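Local coordinates for protein pyocin-S2 (Pseudomonas aeruginosa, PDB 4QKO) that kills sensitive bacteria by breaking down their chromosomal DNA with its C-terminal HNH nuclease domain, at residues A59-P64 and G73-M78; S35-K40 and E54-A59; P84-S89 and A120-R125. All coordinates share one frame; numbering follows the deposited sequence.

Interaction 1. Residues A59-P64 and G73-M78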
loop_
_atom_site.group_PDB
_atom_site.type_symbol
_atom_site.label_atom_id
_atom_site.label_comp_id
_atom_site.label_asym_id
_atom_site.label_seq_id
_atom_site.Cartn_x
_atom_site.Cartn_y
_atom_site.Cartn_z
ATOM N N ALA B 59 -0.320 2.185 13.357
ATOM C CA ALA B 59 0.825 1.998 14.253
ATOM C C ALA B 59 2.146 2.003 13.518
ATOM O O ALA B 59 3.127 2.585 13.951
ATOM C CB ALA B 59 0.670 0.717 15.042
ATOM N N VAL B 60 2.173 1.299 12.391
ATOM C CA VAL B 60 3.355 1.362 11.502
ATOM C C VAL B 60 3.707 2.783 11.071
ATOM O O VAL B 60 4.910 3.247 11.199
ATOM C CB VAL B 60 3.134 0.475 10.276
ATOM C CG1 VAL B 60 4.291 0.620 9.304
ATOM C CG2 VAL B 60 3.040 -0.959 10.739
ATOM N N ALA B 61 2.687 3.482 10.593
ATOM C CA ALA B 61 2.884 4.826 10.058
ATOM C C ALA B 61 3.359 5.843 11.137
ATOM O O ALA B 61 4.115 6.769 10.818
ATOM C CB ALA B 61 1.611 5.322 9.392
ATOM N N ASN B 62 2.961 5.619 12.389
ATOM C CA ASN B 62 3.436 6.414 13.557
ATOM C C ASN B 62 4.746 5.966 14.169
ATOM O O ASN B 62 5.246 6.611 15.058
ATOM C CB ASN B 62 2.417 6.358 14.697
ATOM C CG ASN B 62 1.124 7.105 14.391
ATOM O OD1 ASN B 62 1.085 8.023 13.577
ATOM N ND2 ASN B 62 0.039 6.712 15.095
ATOM N N ASP B 63 5.294 4.837 13.771
ATOM C CA ASP B 63 6.520 4.364 14.402
ATOM C C ASP B 63 7.714 5.145 13.892
ATOM O O ASP B 63 7.896 5.251 12.700
ATOM C CB ASP B 63 6.775 2.864 14.143
ATOM C CG ASP B 63 7.979 2.359 14.879
ATOM O OD1 ASP B 63 7.902 2.387 16.095
ATOM O OD2 ASP B 63 9.019 1.983 14.305
ATOM N N PRO B 64 8.517 5.727 14.798
ATOM C CA PRO B 64 9.669 6.510 14.323
ATOM C C PRO B 64 10.635 5.748 13.427
ATOM O O PRO B 64 11.185 6.343 12.506
ATOM C CB PRO B 64 10.373 6.989 15.621
ATOM C CG PRO B 64 9.362 6.838 16.686
ATOM C CD PRO B 64 8.255 5.914 16.246
ATOM N N GLY B 73 3.622 9.358 0.011
ATOM C CA GLY B 73 2.426 8.805 -0.586
ATOM C C GLY B 73 1.929 7.632 0.216
ATOM O O GLY B 73 0.734 7.475 0.468
ATOM N N SER B 74 2.829 6.734 0.566
ATOM C CA SER B 74 2.421 5.558 1.302
ATOM C C SER B 74 1.929 5.897 2.725
ATOM O O SER B 74 0.956 5.311 3.224
ATOM C CB SER B 74 3.603 4.612 1.389
ATOM O OG SER B 74 3.851 3.941 0.160
ATOM N N LEU B 75 2.591 6.821 3.388
ATOM C CA LEU B 75 2.181 7.156 4.728
ATOM C C LEU B 75 0.806 7.798 4.739
ATOM O O LEU B 75 0.024 7.637 5.699
ATOM C CB LEU B 75 3.202 8.031 5.366
ATOM C CG LEU B 75 4.542 7.388 5.648
ATOM C CD1 LEU B 75 5.579 8.409 5.972
ATOM C CD2 LEU B 75 4.318 6.369 6.769
ATOM N N ALA B 76 0.490 8.519 3.694
ATOM C CA ALA B 76 -0.804 9.175 3.602
ATOM C C ALA B 76 -1.912 8.126 3.600
ATOM O O ALA B 76 -2.962 8.322 4.230
ATOM C CB ALA B 76 -0.856 10.082 2.370
ATOM N N VAL B 77 -1.623 6.946 3.054
ATOM C CA VAL B 77 -2.555 5.840 3.026
ATOM C C VAL B 77 -2.554 5.135 4.402
ATOM O O VAL B 77 -3.631 4.843 4.942
ATOM C CB VAL B 77 -2.181 4.848 1.888
ATOM C CG1 VAL B 77 -2.873 3.520 2.088
ATOM C CG2 VAL B 77 -2.558 5.462 0.544
ATOM N N MET B 78 -1.371 4.946 4.981
ATOM C CA MET B 78 -1.241 4.133 6.171
ATOM C C MET B 78 -1.778 4.846 7.420
ATOM O O MET B 78 -2.354 4.212 8.317
ATOM C CB MET B 78 0.228 3.732 6.355
ATOM C CG MET B 78 0.666 2.687 5.331
ATOM S SD MET B 78 2.437 2.848 4.961
ATOM C CE MET B 78 2.910 2.061 6.442
#
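Ala61 meets two side chains of helix 72-78, and all the contacts across this pair of segments are apolar. Its methyl group points at the other helix. Ala61 CB lies 3.7 Å from Met78 CB. One branch of Leu75 reaches the same alanine, with CD2 3.9 Å from Ala61 CB and equally near Ala61 CA. The small residue lets the backbones come close: the CA atoms of Ala61 and Met78 are 5.7 Å apart.

Val60 adds the second patch. Its CG1 is anti to the backbone N (chi1 175°), and Met78 CE lies against this methyl. The pair CG1 of Val60 and CE of Met78 is tight, at 3.5 Å. The Met78 chain is bent at its last torsion (chi3 78°), and its CE is the part that meets Val60.

The contact joins the C-terminal end of helix 49-62 to helix 72-78 within the colicin/pyocin DNase domain. The two helices are successive in the chain and joined by a loop; the contact lies away from the metal site. Phe70, in the connecting loop, touches Val60, Leu75 and Met78.

Polar groups act at the margins. Asp63 OD2 accepts from Leu66 N and from Gln36 NE2, while Ser74 N donates to Asn71 OD1. On helix 72-78, Ala76 packs on Tyr21 of the immunity protein and Val77 on His34 of that same chain.

Interaction 2. Residues S35-K40 and E54-A59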
loop_
_atom_site.group_PDB
_atom_site.type_symbol
_atom_site.label_atom_id
_atom_site.label_comp_id
_atom_site.label_asym_id
_atom_site.label_seq_id
_atom_site.Cartn_x
_atom_site.Cartn_y
_atom_site.Cartn_z
ATOM N N SER B 35 8.669 -6.191 16.392
ATOM C CA SER B 35 8.478 -6.193 17.843
ATOM C C SER B 35 7.821 -4.914 18.358
ATOM O O SER B 35 6.946 -5.000 19.242
ATOM C CB SER B 35 9.785 -6.477 18.587
ATOM O OG SER B 35 10.893 -5.655 18.192
ATOM N N GLN B 36 8.192 -3.751 17.816
ATOM C CA GLN B 36 7.585 -2.459 18.299
ATOM C C GLN B 36 6.114 -2.385 18.042
ATOM O O GLN B 36 5.386 -1.651 18.725
ATOM C CB GLN B 36 7.973 -1.129 17.557
ATOM C CG GLN B 36 9.268 -0.815 17.052
ATOM C CD GLN B 36 9.712 -1.554 15.819
ATOM O OE1 GLN B 36 9.918 -2.773 15.861
ATOM N NE2 GLN B 36 10.135 -0.791 14.865
ATOM N N ILE B 37 5.678 -3.019 16.962
ATOM C CA ILE B 37 4.258 -2.987 16.596
ATOM C C ILE B 37 3.459 -3.981 17.431
ATOM O O ILE B 37 2.424 -3.633 17.970
ATOM C CB ILE B 37 4.065 -3.237 15.073
ATOM C CG1 ILE B 37 4.883 -2.232 14.281
ATOM C CG2 ILE B 37 2.570 -3.229 14.719
ATOM C CD1 ILE B 37 4.656 -0.723 14.564
ATOM N N ALA B 38 4.004 -5.191 17.606
ATOM C CA ALA B 38 3.450 -6.140 18.554
ATOM C C ALA B 38 3.312 -5.544 19.953
ATOM O O ALA B 38 2.288 -5.734 20.586
ATOM C CB ALA B 38 4.271 -7.378 18.645
ATOM N N ASP B 39 4.315 -4.800 20.388
ATOM C CA ASP B 39 4.261 -4.096 21.656
ATOM C C ASP B 39 3.158 -3.061 21.677
ATOM O O ASP B 39 2.360 -2.987 22.623
ATOM C CB ASP B 39 5.551 -3.329 21.933
ATOM C CG ASP B 39 6.784 -4.208 22.273
ATOM O OD1 ASP B 39 6.626 -5.409 22.621
ATOM O OD2 ASP B 39 7.940 -3.655 22.155
ATOM N N LYS B 40 3.130 -2.184 20.674
ATOM C CA LYS B 40 2.151 -1.087 20.647
ATOM C C LYS B 40 0.711 -1.626 20.718
ATOM O O LYS B 40 -0.184 -1.035 21.348
ATOM C CB LYS B 40 2.420 -0.236 19.414
ATOM C CG LYS B 40 1.528 0.937 19.164
ATOM C CD LYS B 40 1.581 1.990 20.257
ATOM C CE LYS B 40 2.945 2.677 20.387
ATOM N NZ LYS B 40 2.863 3.840 21.354
ATOM N N GLU B 54 -6.634 -1.794 10.323
ATOM C CA GLU B 54 -6.578 -0.373 10.459
ATOM C C GLU B 54 -5.636 0.069 11.587
ATOM O O GLU B 54 -4.768 0.871 11.372
ATOM C CB GLU B 54 -7.947 0.189 10.739
ATOM C CG GLU B 54 -8.801 0.305 9.530
ATOM C CD GLU B 54 -10.190 0.845 9.896
ATOM O OE1 GLU B 54 -10.372 1.379 11.046
ATOM O OE2 GLU B 54 -11.076 0.700 9.019
ATOM N N GLN B 55 -5.785 -0.481 12.778
ATOM C CA GLN B 55 -4.866 -0.144 13.861
ATOM C C GLN B 55 -3.462 -0.574 13.619
ATOM O O GLN B 55 -2.563 0.113 14.024
ATOM C CB GLN B 55 -5.367 -0.713 15.188
ATOM C CG GLN B 55 -6.612 0.078 15.615
ATOM C CD GLN B 55 -7.217 -0.474 16.913
ATOM O OE1 GLN B 55 -6.504 -0.733 17.895
ATOM N NE2 GLN B 55 -8.547 -0.685 16.915
ATOM N N PHE B 56 -3.270 -1.693 12.931
ATOM C CA PHE B 56 -1.939 -2.137 12.607
ATOM C C PHE B 56 -1.195 -1.164 11.669
ATOM O O PHE B 56 -0.063 -0.739 11.962
ATOM C CB PHE B 56 -2.027 -3.513 11.981
ATOM C CG PHE B 56 -0.728 -4.032 11.502
ATOM C CD1 PHE B 56 -0.261 -3.710 10.248
ATOM C CD2 PHE B 56 0.012 -4.843 12.295
ATOM C CE1 PHE B 56 0.976 -4.156 9.855
ATOM C CE2 PHE B 56 1.247 -5.312 11.909
ATOM C CZ PHE B 56 1.734 -4.969 10.661
ATOM N N TRP B 57 -1.807 -0.777 10.546
ATOM C CA TRP B 57 -1.116 0.167 9.673
ATOM C C TRP B 57 -0.974 1.594 10.232
ATOM O O TRP B 57 -0.033 2.291 9.960
ATOM C CB TRP B 57 -1.750 0.184 8.269
ATOM C CG TRP B 57 -1.506 -1.120 7.627
ATOM C CD1 TRP B 57 -2.442 -2.029 7.338
ATOM C CD2 TRP B 57 -0.258 -1.677 7.208
ATOM N NE1 TRP B 57 -1.847 -3.180 6.786
ATOM C CE2 TRP B 57 -0.520 -2.933 6.643
ATOM C CE3 TRP B 57 1.061 -1.226 7.230
ATOM C CZ2 TRP B 57 0.498 -3.756 6.142
ATOM C CZ3 TRP B 57 2.057 -2.034 6.728
ATOM C CH2 TRP B 57 1.802 -3.246 6.213
ATOM N N ILE B 58 -1.902 2.014 11.072
ATOM C CA ILE B 58 -1.715 3.320 11.741
ATOM C C ILE B 58 -0.501 3.287 12.669
ATOM O O ILE B 58 0.292 4.220 12.672
ATOM C CB ILE B 58 -2.997 3.737 12.502
ATOM C CG1 ILE B 58 -4.065 4.196 11.486
ATOM C CG2 ILE B 58 -2.679 4.823 13.516
ATOM C CD1 ILE B 58 -5.505 3.957 11.978
ATOM N N ALA B 59 -0.320 2.185 13.357
ATOM C CA ALA B 59 0.825 1.998 14.253
ATOM C C ALA B 59 2.146 2.003 13.518
ATOM O O ALA B 59 3.127 2.585 13.951
ATOM C CB ALA B 59 0.670 0.717 15.042
#
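Ile37 of helix 35-41 packs against Phe56 and Ala59 of helix 49-62. This is a helix-helix contact inside the colicin/pyocin DNase domain, which belongs to the His-Me finger clan. The segment axes come within 10.1 Å of each other. Their N-to-C directions make an angle of 127°, so the helices run in roughly opposing senses but well off antiparallel.

Ile37 points its side chain at the second helix and divides its two arms between two residues. The CG2 methyl goes to Phe56. It is anti to the backbone N of Ile37 and sits 3.7 Å from Phe56 CE2, with CD2 of the same ring only slightly farther. The methyl approaches the ring obliquely. Taken as whole side chains, Ile37 and Phe56 cross at about a right angle.

The longer arm goes to Ala59. Ile37 CD1 lies 3.7 Å from Ala59 O and 4.3 Å from Ala59 CB. The aliphatic tip thus rests on the backbone of the helix as well as near the methyl.

Phe56 carries CG anti to its backbone N (chi1 175°), a setting that brings the CD2-CE2 bond to Ile37. The ring's CD1 edge meets Trp57: Phe56 CD1 sits 3.6 Å above the plane of the indole, over its centre. Trp57 in turn touches Ala83 and Pro84. The side chain of Phe56 is about 11 Å from that of His101, a ligand of the bound magnesium ion.

Lys40 marks the exposed margin. Its CB points toward helix 49-62, but the amino end leads away. The aliphatic part does the touching, with Lys40 CG 4.2 Å from Ala59 CB.

Interaction 3. Residues P84-S89 and A120-R125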
loop_
_atom_site.group_PDB
_atom_site.type_symbol
_atom_site.label_atom_id
_atom_site.label_comp_id
_atom_site.label_asym_id
_atom_site.label_seq_id
_atom_site.Cartn_x
_atom_site.Cartn_y
_atom_site.Cartn_z
ATOM N N PRO B 84 -0.115 -0.388 2.648
ATOM C CA PRO B 84 0.590 0.198 1.554
ATOM C C PRO B 84 0.400 -0.595 0.292
ATOM O O PRO B 84 0.201 -1.820 0.312
ATOM C CB PRO B 84 2.043 0.133 1.975
ATOM C CG PRO B 84 2.105 -0.922 3.038
ATOM C CD PRO B 84 0.762 -1.016 3.646
ATOM N N TYR B 85 0.539 0.123 -0.810
ATOM C CA TYR B 85 0.640 -0.530 -2.122
ATOM C C TYR B 85 2.009 -1.226 -2.300
ATOM O O TYR B 85 3.037 -0.737 -1.797
ATOM C CB TYR B 85 0.443 0.511 -3.278
ATOM C CG TYR B 85 -0.976 1.065 -3.344
ATOM C CD1 TYR B 85 -1.358 2.164 -2.534
ATOM C CD2 TYR B 85 -1.911 0.503 -4.110
ATOM C CE1 TYR B 85 -2.639 2.683 -2.584
ATOM C CE2 TYR B 85 -3.183 1.017 -4.207
ATOM C CZ TYR B 85 -3.562 2.094 -3.407
ATOM O OH TYR B 85 -4.855 2.609 -3.451
ATOM N N VAL B 86 2.011 -2.433 -2.902
ATOM C CA VAL B 86 3.263 -3.089 -3.238
ATOM C C VAL B 86 3.831 -2.577 -4.567
ATOM O O VAL B 86 3.197 -1.851 -5.355
ATOM C CB VAL B 86 3.187 -4.633 -3.237
ATOM C CG1 VAL B 86 2.680 -5.092 -1.879
ATOM C CG2 VAL B 86 2.241 -5.125 -4.335
ATOM N N ARG B 87 5.057 -2.917 -4.766
ATOM C CA ARG B 87 5.740 -2.654 -6.036
ATOM C C ARG B 87 5.004 -3.344 -7.148
ATOM O O ARG B 87 4.414 -4.410 -6.953
ATOM C CB ARG B 87 7.177 -3.135 -5.987
ATOM C CG ARG B 87 8.087 -2.284 -5.132
ATOM C CD ARG B 87 9.400 -3.018 -4.894
ATOM N NE ARG B 87 10.296 -2.190 -4.071
ATOM C CZ ARG B 87 11.022 -1.183 -4.533
ATOM N NH1 ARG B 87 11.074 -0.868 -5.828
ATOM N NH2 ARG B 87 11.735 -0.467 -3.667
ATOM N N GLU B 88 5.030 -2.742 -8.328
ATOM C CA GLU B 88 4.402 -3.306 -9.490
ATOM C C GLU B 88 4.810 -4.760 -9.692
ATOM O O GLU B 88 3.954 -5.581 -10.021
ATOM C CB GLU B 88 4.753 -2.453 -10.726
ATOM C CG GLU B 88 3.885 -1.177 -10.802
ATOM C CD GLU B 88 2.533 -1.402 -11.492
ATOM O OE1 GLU B 88 2.404 -2.385 -12.274
ATOM O OE2 GLU B 88 1.584 -0.609 -11.275
ATOM N N SER B 89 6.073 -5.069 -9.432
ATOM C CA SER B 89 6.585 -6.474 -9.609
ATOM C C SER B 89 5.974 -7.503 -8.683
ATOM O O SER B 89 6.142 -8.739 -8.865
ATOM C CB SER B 89 8.129 -6.465 -9.570
ATOM O OG SER B 89 8.621 -6.042 -8.324
ATOM N N ALA B 120 3.406 -10.368 7.007
ATOM C CA ALA B 120 3.004 -9.449 5.983
ATOM C C ALA B 120 3.630 -10.042 4.733
ATOM O O ALA B 120 4.844 -10.289 4.724
ATOM C CB ALA B 120 3.538 -8.044 6.216
ATOM N N VAL B 121 2.779 -10.223 3.724
ATOM C CA VAL B 121 3.204 -10.748 2.408
ATOM C C VAL B 121 2.711 -9.925 1.249
ATOM O O VAL B 121 1.633 -9.350 1.288
ATOM C CB VAL B 121 2.729 -12.173 2.188
ATOM C CG1 VAL B 121 3.610 -13.095 3.028
ATOM C CG2 VAL B 121 1.294 -12.362 2.600
ATOM N N THR B 122 3.470 -9.959 0.165
ATOM C CA THR B 122 2.928 -9.391 -1.056
ATOM C C THR B 122 1.955 -10.378 -1.672
ATOM O O THR B 122 2.048 -11.586 -1.406
ATOM C CB THR B 122 4.015 -9.114 -2.086
ATOM O OG1 THR B 122 4.555 -10.353 -2.567
ATOM C CG2 THR B 122 5.104 -8.278 -1.529
ATOM N N PRO B 123 1.046 -9.889 -2.543
ATOM C CA PRO B 123 0.151 -10.761 -3.322
ATOM C C PRO B 123 0.895 -11.822 -4.156
ATOM O O PRO B 123 0.550 -13.033 -4.133
ATOM C CB PRO B 123 -0.614 -9.758 -4.189
ATOM C CG PRO B 123 -0.705 -8.587 -3.248
ATOM C CD PRO B 123 0.691 -8.466 -2.721
ATOM N N LYS B 124 1.944 -11.422 -4.823
ATOM C CA LYS B 124 2.624 -12.371 -5.678
ATOM C C LYS B 124 3.169 -13.491 -4.791
ATOM O O LYS B 124 3.074 -14.664 -5.146
ATOM C CB LYS B 124 3.722 -11.734 -6.480
ATOM C CG LYS B 124 4.820 -12.681 -7.001
ATOM C CD LYS B 124 5.899 -11.853 -7.739
ATOM C CE LYS B 124 7.113 -12.660 -8.250
ATOM N NZ LYS B 124 7.826 -13.487 -7.193
ATOM N N ARG B 125 3.727 -13.145 -3.643
ATOM C CA ARG B 125 4.333 -14.180 -2.825
ATOM C C ARG B 125 3.244 -15.067 -2.214
ATOM O O ARG B 125 3.395 -16.318 -2.178
ATOM C CB ARG B 125 5.297 -13.585 -1.789
ATOM C CG ARG B 125 6.049 -14.579 -0.930
ATOM C CD ARG B 125 6.955 -15.526 -1.716
ATOM N NE ARG B 125 7.382 -16.615 -0.842
ATOM C CZ ARG B 125 7.796 -17.812 -1.252
ATOM N NH1 ARG B 125 7.895 -18.122 -2.549
ATOM N NH2 ARG B 125 8.140 -18.723 -0.357
#
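Val86 and Thr122 are the closest backbone pair here, with CA atoms 6.7 Å apart, and the chains then diverge to 8.1 Å between the CA atoms of Ser89 and Lys124. The contact sets the loop 84-89 against the turn from strand 118-121 into helix 123-130. That strand and helix belong to the His-Me finger of the nuclease, whose helix carries the magnesium ligand His126.

Val86 points both its methyls at the CD corner of Pro123: Val86 CG1 and CG2 are each 4.0 Å from Pro123 CD. Val86 CG1 also touches CG2 of Thr122.

Thr122 is the N-cap of the helix. Thr122 OG1 lies between the backbone N and the carbonyl carbon (chi1 68°), where it accepts from Arg125 N at 3.1 Å, N-H...O angle 157°. The same hydroxyl is hydrogen-bonded to Glu90 OE1.

Tyr85 and Glu88 of the same loop as Val86 bond to the immunity protein chain. At the outer margin Lys124 extends past Ser89, while its NZ forms a salt bridge with Glu128. The touching atom is Lys124 CD, 3.3 Å from Ser89 O.

Interactions 1 and 2 use helix 49-62, and their segments overlap at Ala59, which works only in interaction 2. Interaction 1 is buried; interaction 2 is partly buried, with an exposed lysine at its margin. Interaction 3 is also buried, but lies on the far side of the chain's centre from interaction 2. Trp57 and Met78 bridge to it by packing on Pro84. All three contacts are largely apolar, though carbonyl oxygens also take part in interactions 2 and 3. Interactions 1 and 2 join helices, whereas interaction 3 joins a loop to a capped helix start. Interaction 3 lies near the metal-binding His126, and interaction 1 away from the site. The immunity protein touches segments of interactions 1 and 3 but not of interaction 2.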